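Local coordinates for histidine--tRNA ligase (Thermus thermophilus, PDB 1H4V), which attaches L-histidine to its cognate tRNA(His) in an ATP-dependent reaction, working as a homodimeric class II aminoacyl-tRNA synthetase, at residues P329-I334 with L355-A360; G377-G382 with L396-T401. All coordinates share one frame; numbering follows the deposited sequence.

In the fold
Both contacts lie in the C-terminal anticodon-binding domain, within one mixed five-stranded sheet. Contact 1 pairs 357-359, a strand at the edge of the sheet within this chain, with 331-335; contact 2 pairs 380-384 with 393-398. Strands 331-335 and 380-384 are themselves neighbours, so the contacts adjoin, their centres about 10 Å apart. Probable hydrogen bonds sew the seam: I334 N lies 2.6 Å from G382 O, and F380 N lies 2.9 Å from D330 O. The centres of contacts 1 and 2 are about 34 and 38 Å from the centre of the chain, and neither uses residues of the catalytic regions (1-171 and 229-320). Contact 1 also meets the second subunit.

Contact 1 of 2, residues P329-I334 with L355-A360; sequences PDLYLI and LRAEYA
With CG anti to the backbone N (chi1 179°), R356 carries its extended chain obliquely across P329 and sets its guanidinium over the proline, whose N sits 3.7 Å above the centre of one face. E358 instead has CG anti to its carbonyl carbon (chi1 -66°), and its OE2 reaches P329 CB at 3.3 Å. There R356 NE and NH2 grip this single oxygen side-on in a salt bridge, NE to OE2 being 3.0 Å, while NH1 bonds to K327 O. Further on, the Y332 ring takes E358 CB at its edge, and A360 CB lies 3.6 Å from Y332 OH. The backbones pair as parallel strands: E358 N donates to L331 O at 2.7 Å and L333 N to E358 O at 2.7 Å. L331, A357, L333 and Y359 share the face covered by helix 338-351, the connection of this beta-alpha-beta unit. At the strand entrance R356 N gives D330 OD2 a nearly straight bond of 3.1 Å, on the anti side of the carboxylate and 32° out of its plane. R356 packs on E32 and E358 on G35 of the second subunit; the pairing probably offsets much of the charge of R356 and E358 where this edge of the sheet meets that subunit.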
ATOM      1  N   PRO A 329      -4.138   4.961 -23.868  1.00 27.90           N
ATOM      2  CA  PRO A 329      -3.768   6.372 -23.792  1.00 28.32           C
ATOM      3  C   PRO A 329      -4.717   7.227 -24.622  1.00 28.02           C
ATOM      4  O   PRO A 329      -5.396   6.720 -25.516  1.00 27.56           O
ATOM      5  CB  PRO A 329      -2.356   6.379 -24.358  1.00 26.82           C
ATOM      6  CG  PRO A 329      -2.435   5.318 -25.395  1.00 25.05           C
ATOM      7  CD  PRO A 329      -3.148   4.211 -24.656  1.00 26.80           C
ATOM      8  N   ASP A 330      -4.764   8.518 -24.318  1.00 26.73           N
ATOM      9  CA  ASP A 330      -5.610   9.431 -25.073  1.00 26.41           C
ATOM     10  C   ASP A 330      -4.982   9.676 -26.441  1.00 25.12           C
ATOM     11  O   ASP A 330      -5.685   9.920 -27.414  1.00 25.44           O
ATOM     12  CB  ASP A 330      -5.768  10.763 -24.334  1.00 27.69           C
ATOM     13  CG  ASP A 330      -6.498  10.614 -23.014  1.00 32.14           C
ATOM     14  OD1 ASP A 330      -7.523   9.904 -22.977  1.00 37.70           O
ATOM     15  OD2 ASP A 330      -6.055  11.210 -22.014  1.00 35.87           O
ATOM     16  N   LEU A 331      -3.656   9.594 -26.509  1.00 22.99           N
ATOM     17  CA  LEU A 331      -2.938   9.821 -27.757  1.00 21.31           C
ATOM     18  C   LEU A 331      -1.699   8.935 -27.901  1.00 20.42           C
ATOM     19  O   LEU A 331      -0.866   8.865 -26.992  1.00 20.79           O
ATOM     20  CB  LEU A 331      -2.515  11.294 -27.843  1.00 20.95           C
ATOM     21  CG  LEU A 331      -1.618  11.733 -29.015  1.00 24.82           C
ATOM     22  CD1 LEU A 331      -2.412  11.672 -30.314  1.00 18.55           C
ATOM     23  CD2 LEU A 331      -1.103  13.163 -28.781  1.00 20.04           C
ATOM     24  N   TYR A 332      -1.587   8.255 -29.041  1.00 18.44           N
ATOM     25  CA  TYR A 332      -0.428   7.421 -29.332  1.00 17.16           C
ATOM     26  C   TYR A 332       0.227   8.001 -30.586  1.00 18.04           C
ATOM     27  O   TYR A 332      -0.298   7.874 -31.695  1.00 17.73           O
ATOM     28  CB  TYR A 332      -0.824   5.968 -29.585  1.00 18.24           C
ATOM     29  CG  TYR A 332       0.372   5.045 -29.625  1.00 18.36           C
ATOM     30  CD1 TYR A 332       1.107   4.781 -28.471  1.00 24.52           C
ATOM     31  CD2 TYR A 332       0.808   4.489 -30.822  1.00 24.51           C
ATOM     32  CE1 TYR A 332       2.254   3.990 -28.509  1.00 25.22           C
ATOM     33  CE2 TYR A 332       1.954   3.696 -30.871  1.00 23.68           C
ATOM     34  CZ  TYR A 332       2.672   3.453 -29.713  1.00 27.32           C
ATOM     35  OH  TYR A 332       3.820   2.691 -29.761  1.00 34.22           O
ATOM     36  N   LEU A 333       1.373   8.646 -30.393  1.00 18.45           N
ATOM     37  CA  LEU A 333       2.128   9.295 -31.465  1.00 17.87           C
ATOM     38  C   LEU A 333       3.036   8.373 -32.259  1.00 18.41           C
ATOM     39  O   LEU A 333       3.842   7.634 -31.697  1.00 16.21           O
ATOM     40  CB  LEU A 333       2.970  10.426 -30.883  1.00 18.23           C
ATOM     41  CG  LEU A 333       2.205  11.717 -30.620  1.00 20.21           C
ATOM     42  CD1 LEU A 333       2.931  12.566 -29.589  1.00 18.87           C
ATOM     43  CD2 LEU A 333       2.039  12.460 -31.940  1.00 21.55           C
ATOM     44  N   ILE A 334       2.915   8.441 -33.582  1.00 19.90           N
ATOM     45  CA  ILE A 334       3.718   7.606 -34.468  1.00 20.46           C
ATOM     46  C   ILE A 334       4.699   8.468 -35.264  1.00 21.30           C
ATOM     47  O   ILE A 334       4.297   9.219 -36.160  1.00 22.19           O
ATOM     48  CB  ILE A 334       2.833   6.827 -35.479  1.00 21.00           C
ATOM     49  CG1 ILE A 334       1.938   5.837 -34.746  1.00 22.96           C
ATOM     50  CG2 ILE A 334       3.698   6.103 -36.507  1.00 18.24           C
ATOM     51  CD1 ILE A 334       0.819   6.465 -33.997  1.00 28.67           C
ATOM     52  N   LEU A 355      -3.185  14.788 -20.088  1.00 27.64           N
ATOM     53  CA  LEU A 355      -3.626  13.807 -21.065  1.00 27.76           C
ATOM     54  C   LEU A 355      -2.631  12.664 -21.019  1.00 26.41           C
ATOM     55  O   LEU A 355      -1.471  12.878 -20.692  1.00 28.42           O
ATOM     56  CB  LEU A 355      -3.620  14.437 -22.460  1.00 27.60           C
ATOM     57  CG  LEU A 355      -4.908  14.653 -23.255  1.00 29.55           C
ATOM     58  CD1 LEU A 355      -6.082  15.002 -22.354  1.00 30.92           C
ATOM     59  CD2 LEU A 355      -4.650  15.761 -24.259  1.00 28.47           C
ATOM     60  N   ARG A 356      -3.079  11.450 -21.308  1.00 25.17           N
ATOM     61  CA  ARG A 356      -2.157  10.327 -21.346  1.00 23.92           C
ATOM     62  C   ARG A 356      -1.682  10.229 -22.801  1.00 23.11           C
ATOM     63  O   ARG A 356      -2.443   9.851 -23.696  1.00 22.26           O
ATOM     64  CB  ARG A 356      -2.855   9.040 -20.918  1.00 24.05           C
ATOM     65  CG  ARG A 356      -1.946   7.817 -20.948  1.00 29.99           C
ATOM     66  CD  ARG A 356      -2.637   6.590 -20.372  1.00 31.50           C
ATOM     67  NE  ARG A 356      -1.973   5.365 -20.788  1.00 36.66           N
ATOM     68  CZ  ARG A 356      -2.495   4.150 -20.654  1.00 40.55           C
ATOM     69  NH1 ARG A 356      -3.693   3.998 -20.107  1.00 41.15           N
ATOM     70  NH2 ARG A 356      -1.829   3.086 -21.090  1.00 38.63           N
ATOM     71  N   ALA A 357      -0.428  10.591 -23.041  1.00 21.90           N
ATOM     72  CA  ALA A 357       0.115  10.561 -24.397  1.00 20.12           C
ATOM     73  C   ALA A 357       1.365   9.707 -24.488  1.00 19.90           C
ATOM     74  O   ALA A 357       2.333   9.927 -23.762  1.00 19.45           O
ATOM     75  CB  ALA A 357       0.414  11.983 -24.865  1.00 17.63           C
ATOM     76  N   GLU A 358       1.338   8.731 -25.388  1.00 19.26           N
ATOM     77  CA  GLU A 358       2.470   7.842 -25.575  1.00 18.53           C
ATOM     78  C   GLU A 358       3.003   7.935 -26.993  1.00 18.66           C
ATOM     79  O   GLU A 358       2.374   8.524 -27.868  1.00 16.61           O
ATOM     80  CB  GLU A 358       2.061   6.409 -25.232  1.00 23.31           C
ATOM     81  CG  GLU A 358       1.730   6.236 -23.752  1.00 27.72           C
ATOM     82  CD  GLU A 358       1.194   4.854 -23.410  1.00 31.81           C
ATOM     83  OE1 GLU A 358       1.884   3.856 -23.713  1.00 35.22           O
ATOM     84  OE2 GLU A 358       0.086   4.772 -22.831  1.00 30.70           O
ATOM     85  N   TYR A 359       4.166   7.349 -27.225  1.00 19.04           N
ATOM     86  CA  TYR A 359       4.776   7.418 -28.540  1.00 19.75           C
ATOM     87  C   TYR A 359       5.673   6.217 -28.800  1.00 21.05           C
ATOM     88  O   TYR A 359       6.190   5.609 -27.870  1.00 20.97           O
ATOM     89  CB  TYR A 359       5.601   8.703 -28.629  1.00 19.61           C
ATOM     90  CG  TYR A 359       6.677   8.773 -27.567  1.00 19.33           C
ATOM     91  CD1 TYR A 359       7.894   8.107 -27.735  1.00 21.18           C
ATOM     92  CD2 TYR A 359       6.450   9.433 -26.360  1.00 20.34           C
ATOM     93  CE1 TYR A 359       8.848   8.089 -26.724  1.00 19.46           C
ATOM     94  CE2 TYR A 359       7.400   9.421 -25.343  1.00 19.35           C
ATOM     95  CZ  TYR A 359       8.593   8.743 -25.533  1.00 20.26           C
ATOM     96  OH  TYR A 359       9.514   8.682 -24.514  1.00 22.77           O
ATOM     97  N   ALA A 360       5.856   5.882 -30.073  1.00 22.88           N
ATOM     98  CA  ALA A 360       6.711   4.765 -30.451  1.00 23.65           C
ATOM     99  C   ALA A 360       8.136   5.302 -30.490  1.00 24.89           C
ATOM    100  O   ALA A 360       8.350   6.468 -30.829  1.00 23.19           O
ATOM    101  CB  ALA A 360       6.305   4.234 -31.829  1.00 21.05           C
TER

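Contact 2 of 2, residues G377-G382 with L396-T401; sequences GAAFAG and LKRLAT
F380 and R398 face each other in a non-hydrogen-bonded pair, the arginine's CG lying over the phenylalanine ring, 4.3 Å from its centroid, as a CH-pi contact. R398 NH1 also approaches F380 CE1, the guanidinium and ring planes turned 37° apart. Polar satisfaction here comes from the backbone. A381 N donates to K397 O at 3.1 Å, and K397 N returns a bond to A381 O at 3.0 Å. Two residues along, where 396-401 leaves the strand, L399 N donates to A379 O at 3.1 Å. This is the antiparallel part of the mixed sheet of the class IIa anticodon-binding domain; the other edge of 380-384 bonds in parallel to 331-335, with F380 linked to D330 and Y332. The ring of F380 also packs against Y415, L416 and A419 of helix 412-419, and an alanine here would probably leave a gap beneath that helix and deprive the R398 chain of its aromatic support. On the opposite face, L399 CD2 meets A381 CB at 3.6 Å, and L399 also touches L370, A373 and L374 of helix 366-375. K397 takes its ammonium outward, where NZ donates to G402 O.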
ATOM      1  N   GLY A 377      -5.585   0.600 -27.891  1.00 28.28           N
ATOM      2  CA  GLY A 377      -6.820   1.256 -27.505  1.00 26.00           C
ATOM      3  C   GLY A 377      -6.743   2.759 -27.322  1.00 25.32           C
ATOM      4  O   GLY A 377      -7.426   3.321 -26.465  1.00 25.84           O
ATOM      5  N   ALA A 378      -5.923   3.417 -28.133  1.00 23.98           N
ATOM      6  CA  ALA A 378      -5.784   4.868 -28.060  1.00 23.29           C
ATOM      7  C   ALA A 378      -7.033   5.566 -28.588  1.00 23.64           C
ATOM      8  O   ALA A 378      -7.680   5.083 -29.514  1.00 24.22           O
ATOM      9  CB  ALA A 378      -4.575   5.314 -28.868  1.00 20.65           C
ATOM     10  N   ALA A 379      -7.379   6.699 -27.986  1.00 23.64           N
ATOM     11  CA  ALA A 379      -8.525   7.463 -28.443  1.00 24.26           C
ATOM     12  C   ALA A 379      -8.097   8.093 -29.775  1.00 25.57           C
ATOM     13  O   ALA A 379      -8.824   8.032 -30.766  1.00 27.29           O
ATOM     14  CB  ALA A 379      -8.882   8.543 -27.433  1.00 20.92           C
ATOM     15  N   PHE A 380      -6.899   8.677 -29.789  1.00 25.05           N
ATOM     16  CA  PHE A 380      -6.353   9.306 -30.987  1.00 24.10           C
ATOM     17  C   PHE A 380      -4.996   8.754 -31.354  1.00 23.93           C
ATOM     18  O   PHE A 380      -4.245   8.296 -30.498  1.00 24.64           O
ATOM     19  CB  PHE A 380      -6.173  10.816 -30.807  1.00 23.35           C
ATOM     20  CG  PHE A 380      -7.449  11.596 -30.823  1.00 25.60           C
ATOM     21  CD1 PHE A 380      -8.211  11.727 -29.671  1.00 26.27           C
ATOM     22  CD2 PHE A 380      -7.881  12.215 -31.992  1.00 22.24           C
ATOM     23  CE1 PHE A 380      -9.395  12.469 -29.679  1.00 30.24           C
ATOM     24  CE2 PHE A 380      -9.056  12.957 -32.013  1.00 26.63           C
ATOM     25  CZ  PHE A 380      -9.816  13.085 -30.853  1.00 27.33           C
ATOM     26  N   ALA A 381      -4.687   8.814 -32.641  1.00 23.27           N
ATOM     27  CA  ALA A 381      -3.396   8.387 -33.144  1.00 22.67           C
ATOM     28  C   ALA A 381      -2.806   9.690 -33.677  1.00 24.20           C
ATOM     29  O   ALA A 381      -3.543  10.550 -34.160  1.00 25.83           O
ATOM     30  CB  ALA A 381      -3.563   7.385 -34.262  1.00 20.54           C
ATOM     31  N   GLY A 382      -1.493   9.856 -33.560  1.00 23.45           N
ATOM     32  CA  GLY A 382      -0.862  11.069 -34.046  1.00 21.71           C
ATOM     33  C   GLY A 382       0.263  10.701 -34.987  1.00 23.15           C
ATOM     34  O   GLY A 382       0.931   9.680 -34.801  1.00 24.94           O
ATOM     35  N   LEU A 396      -3.797  14.328 -36.618  1.00 27.45           N
ATOM     36  CA  LEU A 396      -4.507  13.543 -35.622  1.00 26.77           C
ATOM     37  C   LEU A 396      -5.627  12.752 -36.280  1.00 27.18           C
ATOM     38  O   LEU A 396      -6.214  13.183 -37.269  1.00 25.61           O
ATOM     39  CB  LEU A 396      -5.085  14.454 -34.529  1.00 24.16           C
ATOM     40  CG  LEU A 396      -4.090  15.218 -33.640  1.00 24.50           C
ATOM     41  CD1 LEU A 396      -4.857  16.088 -32.641  1.00 20.60           C
ATOM     42  CD2 LEU A 396      -3.174  14.236 -32.914  1.00 18.55           C
ATOM     43  N   LYS A 397      -5.913  11.581 -35.729  1.00 27.47           N
ATOM     44  CA  LYS A 397      -6.966  10.750 -36.264  1.00 28.63           C
ATOM     45  C   LYS A 397      -7.750  10.124 -35.127  1.00 29.02           C
ATOM     46  O   LYS A 397      -7.218   9.301 -34.384  1.00 28.87           O
ATOM     47  CB  LYS A 397      -6.383   9.647 -37.148  1.00 28.38           C
ATOM     48  CG  LYS A 397      -7.440   8.790 -37.827  1.00 30.34           C
ATOM     49  CD  LYS A 397      -6.810   7.644 -38.604  1.00 35.48           C
ATOM     50  CE  LYS A 397      -7.817   6.993 -39.534  1.00 37.17           C
ATOM     51  NZ  LYS A 397      -8.330   7.992 -40.520  1.00 46.56           N
ATOM     52  N   ARG A 398      -9.008  10.523 -34.978  1.00 29.70           N
ATOM     53  CA  ARG A 398      -9.834   9.949 -33.933  1.00 31.39           C
ATOM     54  C   ARG A 398     -10.117   8.531 -34.414  1.00 31.74           C
ATOM     55  O   ARG A 398     -10.846   8.323 -35.381  1.00 30.16           O
ATOM     56  CB  ARG A 398     -11.124  10.749 -33.761  1.00 32.46           C
ATOM     57  CG  ARG A 398     -11.969  10.276 -32.591  1.00 39.07           C
ATOM     58  CD  ARG A 398     -13.026  11.300 -32.200  1.00 46.27           C
ATOM     59  NE  ARG A 398     -13.763  10.881 -31.008  1.00 54.47           N
ATOM     60  CZ  ARG A 398     -13.200  10.608 -29.834  1.00 56.43           C
ATOM     61  NH1 ARG A 398     -11.887  10.709 -29.688  1.00 61.08           N
ATOM     62  NH2 ARG A 398     -13.946  10.225 -28.808  1.00 58.76           N
ATOM     63  N   LEU A 399      -9.512   7.557 -33.744  1.00 32.46           N
ATOM     64  CA  LEU A 399      -9.660   6.162 -34.133  1.00 34.55           C
ATOM     65  C   LEU A 399     -11.103   5.674 -34.237  1.00 35.26           C
ATOM     66  O   LEU A 399     -11.474   5.050 -35.230  1.00 36.47           O
ATOM     67  CB  LEU A 399      -8.860   5.260 -33.182  1.00 32.77           C
ATOM     68  CG  LEU A 399      -7.351   5.531 -33.079  1.00 32.02           C
ATOM     69  CD1 LEU A 399      -6.679   4.374 -32.372  1.00 33.45           C
ATOM     70  CD2 LEU A 399      -6.746   5.690 -34.444  1.00 32.00           C
ATOM     71  N   ALA A 400     -11.915   5.969 -33.230  1.00 35.97           N
ATOM     72  CA  ALA A 400     -13.309   5.539 -33.217  1.00 37.56           C
ATOM     73  C   ALA A 400     -14.161   6.026 -34.396  1.00 38.92           C
ATOM     74  O   ALA A 400     -15.076   5.325 -34.826  1.00 39.92           O
ATOM     75  CB  ALA A 400     -13.965   5.955 -31.904  1.00 38.69           C
ATOM     76  N   THR A 401     -13.878   7.216 -34.920  1.00 38.81           N
ATOM     77  CA  THR A 401     -14.666   7.736 -36.032  1.00 37.67           C
ATOM     78  C   THR A 401     -13.895   7.907 -37.341  1.00 37.65           C
ATOM     79  O   THR A 401     -14.486   8.234 -38.370  1.00 38.12           O
ATOM     80  CB  THR A 401     -15.304   9.089 -35.675  1.00 39.26           C
ATOM     81  OG1 THR A 401     -14.294  10.108 -35.656  1.00 39.66           O
ATOM     82  CG2 THR A 401     -15.989   9.012 -34.307  1.00 33.10           C
TER